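Local coordinates for salicylaldehyde dehydrogenase NahF (PDB 4JZ6), which probably catalyses the NAD(+)-dependent oxidation of salicylaldehyde to salicylate, a step in the bacterial degradation of naphthalene, at residues A[391-396]-A[417-422]. Sequence-based numbering, arbitrary orientation.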
ATOM      1  N   ARG A 391       6.572  -2.841  30.623  1.00 32.54           N
ATOM      2  CA  ARG A 391       6.112  -2.042  29.492  1.00 31.73           C
ATOM      3  C   ARG A 391       7.276  -1.643  28.587  1.00 32.51           C
ATOM      4  O   ARG A 391       7.164  -1.702  27.365  1.00 35.63           O
ATOM      5  CB  ARG A 391       5.378  -0.790  29.976  1.00 35.91           C
ATOM      6  CG  ARG A 391       4.115  -1.057  30.777  1.00 37.43           C
ATOM      7  CD  ARG A 391       3.501   0.251  31.249  1.00 36.64           C
ATOM      8  NE  ARG A 391       3.337   1.191  30.143  1.00 36.02           N
ATOM      9  CZ  ARG A 391       3.230   2.508  30.286  1.00 41.42           C
ATOM     10  NH1 ARG A 391       3.274   3.055  31.496  1.00 50.60           N
ATOM     11  NH2 ARG A 391       3.085   3.282  29.217  1.00 39.13           N
ATOM     12  N   ILE A 392       8.401  -1.264  29.192  1.00 33.19           N
ATOM     13  CA  ILE A 392       9.558  -0.781  28.439  1.00 31.36           C
ATOM     14  C   ILE A 392      10.212  -1.870  27.578  1.00 30.60           C
ATOM     15  O   ILE A 392      11.017  -1.573  26.693  1.00 32.46           O
ATOM     16  CB  ILE A 392      10.607  -0.108  29.364  1.00 30.20           C
ATOM     17  CG1 ILE A 392      11.457   0.896  28.577  1.00 29.41           C
ATOM     18  CG2 ILE A 392      11.472  -1.149  30.050  1.00 30.58           C
ATOM     19  CD1 ILE A 392      12.325   1.777  29.445  1.00 29.89           C
ATOM     20  N   TYR A 393       9.847  -3.125  27.828  1.00 30.12           N
ATOM     21  CA  TYR A 393      10.293  -4.250  27.007  1.00 37.46           C
ATOM     22  C   TYR A 393      10.008  -4.043  25.513  1.00 38.93           C
ATOM     23  O   TYR A 393      10.843  -4.355  24.668  1.00 38.63           O
ATOM     24  CB  TYR A 393       9.631  -5.535  27.505  1.00 38.39           C
ATOM     25  CG  TYR A 393      10.003  -6.816  26.789  1.00 36.62           C
ATOM     26  CD1 TYR A 393       9.165  -7.364  25.822  1.00 34.96           C
ATOM     27  CD2 TYR A 393      11.164  -7.505  27.116  1.00 34.01           C
ATOM     28  CE1 TYR A 393       9.485  -8.550  25.185  1.00 34.93           C
ATOM     29  CE2 TYR A 393      11.493  -8.694  26.487  1.00 36.27           C
ATOM     30  CZ  TYR A 393      10.653  -9.213  25.522  1.00 37.24           C
ATOM     31  OH  TYR A 393      10.983 -10.399  24.892  1.00 36.85           O
ATOM     32  N   ASP A 394       8.842  -3.503  25.180  1.00 27.99           N
ATOM     33  CA  ASP A 394       8.518  -3.317  23.772  1.00 42.27           C
ATOM     34  C   ASP A 394       7.915  -1.950  23.450  1.00 45.81           C
ATOM     35  O   ASP A 394       7.780  -1.590  22.282  1.00 50.51           O
ATOM     36  CB  ASP A 394       7.601  -4.438  23.272  1.00 27.24           C
ATOM     37  CG  ASP A 394       7.563  -4.527  21.757  1.00 36.06           C
ATOM     38  OD1 ASP A 394       8.609  -4.251  21.124  1.00 29.70           O
ATOM     39  OD2 ASP A 394       6.493  -4.866  21.197  1.00 36.08           O
ATOM     40  N   GLU A 395       7.549  -1.187  24.471  1.00 27.61           N
ATOM     41  CA  GLU A 395       7.042   0.162  24.237  1.00 32.61           C
ATOM     42  C   GLU A 395       8.171   1.105  23.821  1.00 30.84           C
ATOM     43  O   GLU A 395       9.217   1.161  24.469  1.00 27.06           O
ATOM     44  CB  GLU A 395       6.342   0.698  25.484  1.00 37.12           C
ATOM     45  CG  GLU A 395       4.864   0.973  25.290  1.00 42.83           C
ATOM     46  CD  GLU A 395       4.088   0.905  26.590  1.00 44.47           C
ATOM     47  OE1 GLU A 395       3.784   1.978  27.154  1.00 49.77           O
ATOM     48  OE2 GLU A 395       3.781  -0.221  27.045  1.00 42.26           O
ATOM     49  N   GLU A 396       7.958   1.841  22.737  1.00 27.65           N
ATOM     50  CA  GLU A 396       8.955   2.793  22.260  1.00 26.08           C
ATOM     51  C   GLU A 396       9.141   3.925  23.261  1.00 27.67           C
ATOM     52  O   GLU A 396       8.168   4.470  23.778  1.00 31.24           O
ATOM     53  CB  GLU A 396       8.552   3.357  20.893  1.00 26.88           C
ATOM     54  CG  GLU A 396       9.631   4.187  20.227  1.00 25.06           C
ATOM     55  CD  GLU A 396       9.245   4.650  18.836  1.00 31.08           C
ATOM     56  OE1 GLU A 396      10.144   4.761  17.976  1.00 23.17           O
ATOM     57  OE2 GLU A 396       8.041   4.906  18.602  1.00 36.07           O
ATOM     58  N   ALA A 417      13.683 -10.862  19.262  1.00 25.70           N
ATOM     59  CA  ALA A 417      13.653  -9.823  18.244  1.00 29.69           C
ATOM     60  C   ALA A 417      12.300  -9.834  17.544  1.00 29.44           C
ATOM     61  O   ALA A 417      11.687  -8.790  17.336  1.00 30.14           O
ATOM     62  CB  ALA A 417      14.780 -10.012  17.245  1.00 24.38           C
ATOM     63  N   ASN A 418      11.830 -11.026  17.199  1.00 31.45           N
ATOM     64  CA  ASN A 418      10.584 -11.162  16.458  1.00 30.08           C
ATOM     65  C   ASN A 418       9.316 -10.950  17.288  1.00 32.26           C
ATOM     66  O   ASN A 418       8.220 -10.839  16.732  1.00 34.19           O
ATOM     67  CB  ASN A 418      10.531 -12.514  15.746  1.00 26.94           C
ATOM     68  CG  ASN A 418      11.205 -12.482  14.389  1.00 28.90           C
ATOM     69  OD1 ASN A 418      11.451 -11.414  13.833  1.00 28.86           O
ATOM     70  ND2 ASN A 418      11.497 -13.655  13.843  1.00 32.20           N
ATOM     71  N   ASP A 419       9.454 -10.887  18.609  1.00 29.83           N
ATOM     72  CA  ASP A 419       8.271 -10.708  19.448  1.00 35.11           C
ATOM     73  C   ASP A 419       7.897  -9.231  19.654  1.00 42.71           C
ATOM     74  O   ASP A 419       6.891  -8.914  20.287  1.00 49.97           O
ATOM     75  CB  ASP A 419       8.395 -11.483  20.767  1.00 37.26           C
ATOM     76  CG  ASP A 419       8.820 -10.610  21.944  1.00 51.26           C
ATOM     77  OD1 ASP A 419       8.333 -10.875  23.069  1.00 51.78           O
ATOM     78  OD2 ASP A 419       9.642  -9.680  21.764  1.00 55.58           O
ATOM     79  N   SER A 420       8.715  -8.332  19.119  1.00 37.96           N
ATOM     80  CA  SER A 420       8.377  -6.916  19.126  1.00 32.44           C
ATOM     81  C   SER A 420       7.168  -6.661  18.240  1.00 25.59           C
ATOM     82  O   SER A 420       6.946  -7.355  17.251  1.00 29.57           O
ATOM     83  CB  SER A 420       9.551  -6.072  18.628  1.00 30.32           C
ATOM     84  OG  SER A 420       9.199  -4.701  18.563  1.00 24.20           O
ATOM     85  N   VAL A 421       6.396  -5.647  18.599  1.00 25.10           N
ATOM     86  CA  VAL A 421       5.248  -5.245  17.804  1.00 24.92           C
ATOM     87  C   VAL A 421       5.709  -4.365  16.640  1.00 24.48           C
ATOM     88  O   VAL A 421       4.940  -4.076  15.722  1.00 28.98           O
ATOM     89  CB  VAL A 421       4.206  -4.502  18.680  1.00 28.95           C
ATOM     90  CG1 VAL A 421       4.537  -3.014  18.789  1.00 25.29           C
ATOM     91  CG2 VAL A 421       2.813  -4.723  18.140  1.00 32.20           C
ATOM     92  N   TYR A 422       6.974  -3.952  16.686  1.00 26.66           N
ATOM     93  CA  TYR A 422       7.574  -3.136  15.629  1.00 29.63           C
ATOM     94  C   TYR A 422       8.573  -3.947  14.812  1.00 32.50           C
ATOM     95  O   TYR A 422       8.912  -5.080  15.163  1.00 35.63           O
ATOM     96  CB  TYR A 422       8.310  -1.934  16.221  1.00 32.55           C
ATOM     97  CG  TYR A 422       7.467  -1.022  17.073  1.00 35.77           C
ATOM     98  CD1 TYR A 422       6.573  -0.133  16.492  1.00 36.25           C
ATOM     99  CD2 TYR A 422       7.580  -1.029  18.458  1.00 23.99           C
ATOM    100  CE1 TYR A 422       5.804   0.720  17.269  1.00 37.88           C
ATOM    101  CE2 TYR A 422       6.815  -0.181  19.244  1.00 32.52           C
ATOM    102  CZ  TYR A 422       5.929   0.692  18.643  1.00 35.68           C
ATOM    103  OH  TYR A 422       5.166   1.541  19.414  1.00 40.98           O
TER
HETATM  104  O   HOH W   1       5.050   4.681  17.982  1.00 31.78           O
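Both carboxylate oxygens of Asp394 grip the turn at Ser420 and Val421, each through its syn lone pair. OD1 accepts from Ser420 OG at 2.7 Å, while OD2 accepts from Val421 N at 2.7 Å (N-H...O angle 153°). Aspartate suits the place: with CG anti to the backbone N (chi1 -163°) the carboxylate is carried toward 417-422, where its two oxygens meet two donors. Serine serves twice, since its OG also accepts from Tyr422 N at 3.0 Å, closing an ST turn that fixes the hydroxyl. An alanine at Asp394 would probably leave the Ser420 hydroxyl and the Val421 N-H without these acceptors and the turn less firmly held. Next to this tight centre, Val421 CG1 lies against one face of the Tyr422 ring, whose edge meets Asp394 O. Toward solvent the contact loosens at the exposed Asp419: the long Tyr393 side chain carries its OH to OD1 at 3.3 Å, above the carboxylate plane. Arg306 bridges Asp419 and makes a cation-pi contact with the Tyr393 ring. Glu396 OE1 accepts from Gly270 N; a water on its OE2 reaches Tyr422 OH weakly. The contact joins the loop between strands 381-384 and 401-407, backed by helix 349-362, to the exit of helix 410-418.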